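PDB 3M6M: Sensory/regulatory protein rpfC from Xanthomonas campestris pv. campestris, which probably takes part in two-component signalling, transferring phosphoryl groups through a response regulator receiver domain that binds a magnesium ion. Local coordinates for residues D22-A25 / N26-L30; E48-L51 / D52-E56; K78-R81 / V82-S86. All blocks are in the same frame, centred on the assembly; numbering follows the deposited sequence.

Contact 1 (D22-A25 / N26-L30). With MG (magnesium ion), chain T.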
loop_
_atom_site.group_PDB
_atom_site.type_symbol
_atom_site.label_atom_id
_atom_site.label_comp_id
_atom_site.label_asym_id
_atom_site.label_seq_id
_atom_site.Cartn_x
_atom_site.Cartn_y
_atom_site.Cartn_z
ATOM N N ASP D 22 37.822 -17.823 -14.816
ATOM C CA ASP D 22 37.714 -19.161 -15.407
ATOM C C ASP D 22 38.749 -19.452 -16.501
ATOM O O ASP D 22 38.974 -20.613 -16.848
ATOM C CB ASP D 22 36.286 -19.441 -15.902
ATOM C CG ASP D 22 35.784 -18.404 -16.892
ATOM O OD1 ASP D 22 35.783 -17.200 -16.560
ATOM O OD2 ASP D 22 35.368 -18.798 -18.001
ATOM N N HIS D 23 39.375 -18.402 -17.032
ATOM C CA HIS D 23 40.414 -18.557 -18.050
ATOM C C HIS D 23 41.820 -18.438 -17.466
ATOM O O HIS D 23 42.091 -17.551 -16.651
ATOM C CB HIS D 23 40.209 -17.564 -19.198
ATOM C CG HIS D 23 39.064 -17.917 -20.095
ATOM N ND1 HIS D 23 37.810 -17.359 -19.959
ATOM C CD2 HIS D 23 38.978 -18.786 -21.131
ATOM C CE1 HIS D 23 37.004 -17.863 -20.877
ATOM N NE2 HIS D 23 37.688 -18.731 -21.600
ATOM N N GLU D 24 42.701 -19.341 -17.895
ATOM C CA GLU D 24 44.075 -19.428 -17.394
ATOM C C GLU D 24 44.891 -18.161 -17.654
ATOM O O GLU D 24 45.593 -17.679 -16.763
ATOM C CB GLU D 24 44.783 -20.651 -17.994
ATOM C CG GLU D 24 46.167 -20.943 -17.410
ATOM C CD GLU D 24 46.819 -22.176 -18.016
ATOM O OE1 GLU D 24 46.237 -23.279 -17.908
ATOM O OE2 GLU D 24 47.923 -22.046 -18.592
ATOM N N ALA D 25 44.787 -17.628 -18.870
ATOM C CA ALA D 25 45.523 -16.427 -19.266
ATOM C C ALA D 25 45.208 -15.220 -18.375
ATOM O O ALA D 25 46.120 -14.495 -17.966
ATOM C CB ALA D 25 45.260 -16.099 -20.734
ATOM N N ASN D 26 43.925 -15.020 -18.074
ATOM C CA ASN D 26 43.478 -13.911 -17.225
ATOM C C ASN D 26 44.030 -13.978 -15.802
ATOM O O ASN D 26 44.419 -12.958 -15.234
ATOM C CB ASN D 26 41.949 -13.829 -17.193
ATOM C CG ASN D 26 41.349 -13.436 -18.534
ATOM O OD1 ASN D 26 41.923 -12.645 -19.281
ATOM N ND2 ASN D 26 40.179 -13.982 -18.835
ATOM N N ARG D 27 44.061 -15.183 -15.237
ATOM C CA ARG D 27 44.639 -15.403 -13.911
ATOM C C ARG D 27 46.136 -15.095 -13.908
ATOM O O ARG D 27 46.657 -14.535 -12.941
ATOM C CB ARG D 27 44.409 -16.843 -13.441
ATOM C CG ARG D 27 42.945 -17.248 -13.302
ATOM C CD ARG D 27 42.795 -18.559 -12.536
ATOM N NE ARG D 27 43.517 -19.667 -13.162
ATOM C CZ ARG D 27 42.998 -20.504 -14.057
ATOM N NH1 ARG D 27 41.738 -20.376 -14.451
ATOM N NH2 ARG D 27 43.747 -21.478 -14.558
ATOM N N MET D 28 46.810 -15.454 -14.999
ATOM C CA MET D 28 48.254 -15.262 -15.129
ATOM C C MET D 28 48.671 -13.796 -15.234
ATOM O O MET D 28 49.629 -13.381 -14.579
ATOM C CB MET D 28 48.808 -16.065 -16.311
ATOM C CG MET D 28 48.934 -17.556 -16.035
ATOM S SD MET D 28 49.754 -18.458 -17.365
ATOM C CE MET D 28 49.966 -20.065 -16.595
ATOM N N VAL D 29 47.952 -13.017 -16.043
ATOM C CA VAL D 29 48.254 -11.587 -16.203
ATOM C C VAL D 29 47.963 -10.788 -14.928
ATOM O O VAL D 29 48.669 -9.827 -14.620
ATOM C CB VAL D 29 47.557 -10.934 -17.444
ATOM C CG1 VAL D 29 48.074 -11.545 -18.744
ATOM C CG2 VAL D 29 46.036 -11.036 -17.363
ATOM N N LEU D 30 46.932 -11.200 -14.193
ATOM C CA LEU D 30 46.571 -10.557 -12.931
ATOM C C LEU D 30 47.575 -10.874 -11.825
ATOM O O LEU D 30 47.962 -9.986 -11.068
ATOM C CB LEU D 30 45.151 -10.945 -12.503
ATOM C CG LEU D 30 43.993 -10.206 -13.186
ATOM C CD1 LEU D 30 42.691 -10.980 -13.042
ATOM C CD2 LEU D 30 43.839 -8.789 -12.642
HETATM MG MG MG T . 35.096 -15.194 -17.963
#
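The guanidinium group of Arg27 lies against the start of helix 24-35, with one face over Glu24 CA, which sits 3.4 Å above the plane and offset toward the rim. The Arg27 chain bends at chi3 (-58°), folding the group back over the backbone of His23 and Glu24. There NH1 donates a hydrogen bond to the carbonyl of Asp21. Glu24 OE1 stays 4.5 Å from Arg27 NH2, beyond a salt bridge, so any attraction is probably only long-range; the two planes stand 53° apart.

Van der Waals contact is slight. The extended side chains of Glu24 and Met28 run side by side in the same direction, and methyl CE of Met28 comes to 3.5 Å from Glu24 OE2.

Backbone bonds wind the first turn. His23 occupies the N-cap position and its O accepts a weak bond from Arg27 N (3.4 Å), whereas Met28 N to Glu24 O (3.1 Å) and Val29 N to Ala25 O (3.0 Å) are firmer. Asp21 OD1 takes hydrogen bonds from both His23 N and Asn26 ND2.

Metal binding involves Asp22, whose OD1 is 2.5 Å from the magnesium ion; Asp65 OD2 and His67 O are further ligands. Asp21 thus tethers the helix start through its backbone carbonyl and its carboxylate, beside Asp22, one of the cation's ligands, as expected of the acidic pocket of a receiver domain.

Contact 2 (E48-L51 / D52-E56)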
loop_
_atom_site.group_PDB
_atom_site.type_symbol
_atom_site.label_atom_id
_atom_site.label_comp_id
_atom_site.label_asym_id
_atom_site.label_seq_id
_atom_site.Cartn_x
_atom_site.Cartn_y
_atom_site.Cartn_z
ATOM N N GLU D 48 32.812 -20.563 -6.675
ATOM C CA GLU D 48 32.660 -21.484 -5.548
ATOM C C GLU D 48 33.980 -21.714 -4.824
ATOM O O GLU D 48 34.007 -21.880 -3.599
ATOM C CB GLU D 48 32.086 -22.819 -6.014
ATOM C CG GLU D 48 30.582 -22.805 -6.205
ATOM C CD GLU D 48 30.070 -24.015 -6.964
ATOM O OE1 GLU D 48 28.917 -23.965 -7.446
ATOM O OE2 GLU D 48 30.807 -25.021 -7.078
ATOM N N GLN D 49 35.066 -21.712 -5.594
ATOM C CA GLN D 49 36.399 -21.992 -5.074
ATOM C C GLN D 49 36.979 -20.830 -4.265
ATOM O O GLN D 49 37.762 -21.052 -3.342
ATOM C CB GLN D 49 37.355 -22.389 -6.207
ATOM C CG GLN D 49 36.971 -23.661 -6.970
ATOM C CD GLN D 49 36.137 -23.384 -8.215
ATOM O OE1 GLN D 49 35.189 -22.595 -8.189
ATOM N NE2 GLN D 49 36.491 -24.041 -9.316
ATOM N N VAL D 50 36.603 -19.598 -4.612
ATOM C CA VAL D 50 37.009 -18.426 -3.824
ATOM C C VAL D 50 36.277 -18.400 -2.478
ATOM O O VAL D 50 36.863 -18.058 -1.451
ATOM C CB VAL D 50 36.891 -17.064 -4.611
ATOM C CG1 VAL D 50 35.903 -17.152 -5.737
ATOM C CG2 VAL D 50 36.539 -15.895 -3.691
ATOM N N LEU D 51 35.004 -18.787 -2.490
ATOM C CA LEU D 51 34.227 -18.898 -1.256
ATOM C C LEU D 51 34.816 -19.969 -0.334
ATOM O O LEU D 51 34.897 -19.769 0.880
ATOM C CB LEU D 51 32.750 -19.172 -1.559
ATOM C CG LEU D 51 31.975 -18.078 -2.307
ATOM C CD1 LEU D 51 30.678 -18.618 -2.901
ATOM C CD2 LEU D 51 31.695 -16.876 -1.418
ATOM N N ASP D 52 35.247 -21.086 -0.920
ATOM C CA ASP D 52 35.951 -22.141 -0.184
ATOM C C ASP D 52 37.287 -21.658 0.396
ATOM O O ASP D 52 37.655 -22.028 1.516
ATOM C CB ASP D 52 36.178 -23.368 -1.078
ATOM C CG ASP D 52 34.914 -24.201 -1.278
ATOM O OD1 ASP D 52 33.897 -23.953 -0.591
ATOM O OD2 ASP D 52 34.943 -25.117 -2.128
ATOM N N ALA D 53 37.998 -20.831 -0.370
ATOM C CA ALA D 53 39.282 -20.274 0.057
ATOM C C ALA D 53 39.137 -19.263 1.197
ATOM O O ALA D 53 39.967 -19.226 2.108
ATOM C CB ALA D 53 40.008 -19.643 -1.128
ATOM N N MET D 54 38.075 -18.459 1.140
ATOM C CA MET D 54 37.820 -17.406 2.128
ATOM C C MET D 54 37.470 -17.962 3.506
ATOM O O MET D 54 37.645 -17.284 4.521
ATOM C CB MET D 54 36.710 -16.473 1.644
ATOM C CG MET D 54 37.125 -15.542 0.520
ATOM S SD MET D 54 35.739 -14.698 -0.270
ATOM C CE MET D 54 35.445 -13.372 0.887
ATOM N N ALA D 55 36.976 -19.197 3.529
ATOM C CA ALA D 55 36.656 -19.886 4.771
ATOM C C ALA D 55 37.898 -20.514 5.405
ATOM O O ALA D 55 37.931 -20.755 6.615
ATOM C CB ALA D 55 35.590 -20.942 4.527
ATOM N N GLU D 56 38.914 -20.775 4.584
ATOM C CA GLU D 56 40.155 -21.390 5.051
ATOM C C GLU D 56 41.168 -20.331 5.495
ATOM O O GLU D 56 41.855 -20.506 6.504
ATOM C CB GLU D 56 40.749 -22.295 3.965
ATOM C CG GLU D 56 41.600 -23.450 4.500
ATOM C CD GLU D 56 43.084 -23.115 4.592
ATOM O OE1 GLU D 56 43.731 -22.967 3.530
ATOM O OE2 GLU D 56 43.608 -23.021 5.724
#
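The carboxylate of Asp52 turns one face toward the carbonyl oxygen of Glu48, which stands over CG at 3.4 Å and lies equally far from OD1 and OD2. This position follows from chi1 of -76°, which sets CG anti to the carbonyl carbon and folds the group back along the helix. The same Glu48 O accepts the backbone bond from Asp52 N (3.1 Å). Asp52 OD1 forms a long, weak ion pair with a basic side chain of another protein chain of the assembly; Glu48 OE2 makes a salt bridge to a basic side chain of that partner.

Helix 47-56 belongs to the doubly wound alpha/beta fold of CheY-like receivers, and its inner side packs on the parallel sheet. Val50 and Met54, one turn apart, lie side by side and point the same way, with Val50 CG2 3.7 Å from Met54 SD. Both touch Leu18 of strand 16-20. Met54 CG also crowds Val50 O at 3.2 Å, beside the bond that Met54 N gives that oxygen (2.9 Å). Ala53 N binds Gln49 O at 3.0 Å, whereas the bond from Ala55 N to Leu51 O, two residues on, is weak at 3.4 Å.

Contact 3 (K78-R81 / V82-S86)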
loop_
_atom_site.group_PDB
_atom_site.type_symbol
_atom_site.label_atom_id
_atom_site.label_comp_id
_atom_site.label_asym_id
_atom_site.label_seq_id
_atom_site.Cartn_x
_atom_site.Cartn_y
_atom_site.Cartn_z
ATOM N N LYS D 78 26.155 -11.789 -3.885
ATOM C CA LYS D 78 24.887 -12.003 -3.184
ATOM C C LYS D 78 25.007 -13.068 -2.093
ATOM O O LYS D 78 24.359 -12.977 -1.050
ATOM C CB LYS D 78 23.768 -12.355 -4.170
ATOM C CG LYS D 78 23.304 -11.172 -5.017
ATOM C CD LYS D 78 21.912 -11.394 -5.599
ATOM C CE LYS D 78 21.250 -10.067 -5.965
ATOM N NZ LYS D 78 19.795 -10.217 -6.267
ATOM N N GLN D 79 25.847 -14.068 -2.339
ATOM C CA GLN D 79 26.137 -15.091 -1.340
ATOM C C GLN D 79 27.007 -14.564 -0.201
ATOM O O GLN D 79 26.801 -14.929 0.956
ATOM C CB GLN D 79 26.774 -16.317 -1.984
ATOM C CG GLN D 79 25.757 -17.215 -2.657
ATOM C CD GLN D 79 26.131 -18.676 -2.604
ATOM O OE1 GLN D 79 25.793 -19.437 -3.505
ATOM N NE2 GLN D 79 26.821 -19.083 -1.541
ATOM N N LEU D 80 27.966 -13.704 -0.531
ATOM C CA LEU D 80 28.817 -13.084 0.477
ATOM C C LEU D 80 28.043 -12.124 1.375
ATOM O O LEU D 80 28.293 -12.071 2.579
ATOM C CB LEU D 80 30.012 -12.372 -0.167
ATOM C CG LEU D 80 31.203 -13.256 -0.547
ATOM C CD1 LEU D 80 32.229 -12.453 -1.332
ATOM C CD2 LEU D 80 31.846 -13.894 0.686
ATOM N N ARG D 81 27.105 -11.382 0.788
ATOM C CA ARG D 81 26.271 -10.441 1.541
ATOM C C ARG D 81 25.558 -11.119 2.721
ATOM O O ARG D 81 25.602 -10.613 3.844
ATOM C CB ARG D 81 25.262 -9.742 0.616
ATOM C CG ARG D 81 24.298 -8.795 1.328
ATOM C CD ARG D 81 24.789 -7.355 1.322
ATOM N NE ARG D 81 24.344 -6.641 0.124
ATOM C CZ ARG D 81 24.701 -5.400 -0.199
ATOM N NH1 ARG D 81 25.522 -4.706 0.581
ATOM N NH2 ARG D 81 24.234 -4.849 -1.311
ATOM N N VAL D 82 24.915 -12.259 2.465
ATOM C CA VAL D 82 24.231 -13.007 3.528
ATOM C C VAL D 82 25.216 -13.690 4.492
ATOM O O VAL D 82 24.988 -13.711 5.702
ATOM C CB VAL D 82 23.135 -13.990 2.978
ATOM C CG1 VAL D 82 23.704 -14.957 1.962
ATOM C CG2 VAL D 82 22.455 -14.747 4.113
ATOM N N MET D 83 26.313 -14.220 3.952
ATOM C CA MET D 83 27.372 -14.818 4.769
ATOM C C MET D 83 27.962 -13.798 5.743
ATOM O O MET D 83 28.138 -14.093 6.926
ATOM C CB MET D 83 28.473 -15.422 3.890
ATOM C CG MET D 83 28.091 -16.732 3.215
ATOM S SD MET D 83 29.203 -17.197 1.870
ATOM C CE MET D 83 30.471 -18.117 2.740
ATOM N N GLN D 84 28.234 -12.594 5.241
ATOM C CA GLN D 84 28.775 -11.498 6.053
ATOM C C GLN D 84 27.804 -10.995 7.122
ATOM O O GLN D 84 28.227 -10.471 8.152
ATOM C CB GLN D 84 29.252 -10.347 5.161
ATOM C CG GLN D 84 30.609 -10.610 4.522
ATOM C CD GLN D 84 30.923 -9.699 3.342
ATOM O OE1 GLN D 84 30.214 -8.730 3.070
ATOM N NE2 GLN D 84 32.001 -10.016 2.636
ATOM N N ALA D 85 26.507 -11.160 6.875
ATOM C CA ALA D 85 25.484 -10.847 7.872
ATOM C C ALA D 85 25.247 -12.024 8.822
ATOM O O ALA D 85 24.578 -11.879 9.851
ATOM C CB ALA D 85 24.196 -10.443 7.191
ATOM N N SER D 86 25.803 -13.184 8.474
ATOM C CA SER D 86 25.666 -14.394 9.287
ATOM C C SER D 86 26.852 -14.636 10.230
ATOM O O SER D 86 26.857 -15.609 10.987
ATOM C CB SER D 86 25.440 -15.617 8.393
ATOM O OG SER D 86 24.262 -15.474 7.620
#
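Leu80 O receives the short backbone bond of Gln84 N (2.7 Å, N-H...O angle 162°), flanked along helix 73-85 by the regular bonds from Met83 N to Gln79 O and from Ala85 N to Arg81 O.

The side chains of the second turn settle against the carbonyls of the first. Gln84 folds its aliphatic part over Leu80 O, with CB at 3.2 Å from it. The extended chain carries the amide past the same oxygen, with Gln84 CD 3.6 Å from Leu80 O, and NE2 lies 4.2 Å from Leu80 CB. Met83 does likewise one residue earlier, CG lying 3.2 Å from Gln79 O. Its chain then bends at chi3 (88°), and the sulfur remains beside that oxygen at 3.4 Å while making only a loose contact with Leu80 CD2. Val82 offers a methyl instead. Its chi1 of 56° puts CG1 between the backbone N and the carbonyl carbon, and this branch reaches Gln79 O at 3.3 Å.

At the C-terminal end the hydroxyl of Ser86 donates to Val82 O (2.7 Å), approaching from above the carbonyl plane, and Ser86 N bonds to Met83 O. The last turn is thereby tied by both a side chain and the backbone.

Two other protein chains of the assembly meet this helix. Lys78 NZ forms a salt bridge to an acidic side chain of one and a hydrogen bond to the backbone of the other, on whose apolar side chains Val82 and Met83 pack. On the inner side, Leu80 and Met83 touch Leu51 of helix 47-56. Helix 73-85 is the connection between strands 61-65 and 93-97, the beta-alpha-beta crossover characteristic of the CheY-like receiver fold.

In the fold
The three contacts come in series along the chain, on helices 24-35, 47-56 and 73-85, around one five-stranded parallel sheet. Contacts 2 and 3 are neighbours, with centres 13 Å apart, and their helices pack directly: Met54 CE meets Leu80 CD2 at 3.6 Å, and Leu51 CD2 lies 3.7 Å from the same atom. Contact 1 stands apart, its centre about 18 Å from contact 2 and about 27 Å from contact 3, which lies across the chain's centre. Carrying the metal ligand Asp22, it touches neither (nearest atoms about 8 and about 16 Å apart), and it is contacts 2 and 3 that meet other protein chains of the assembly.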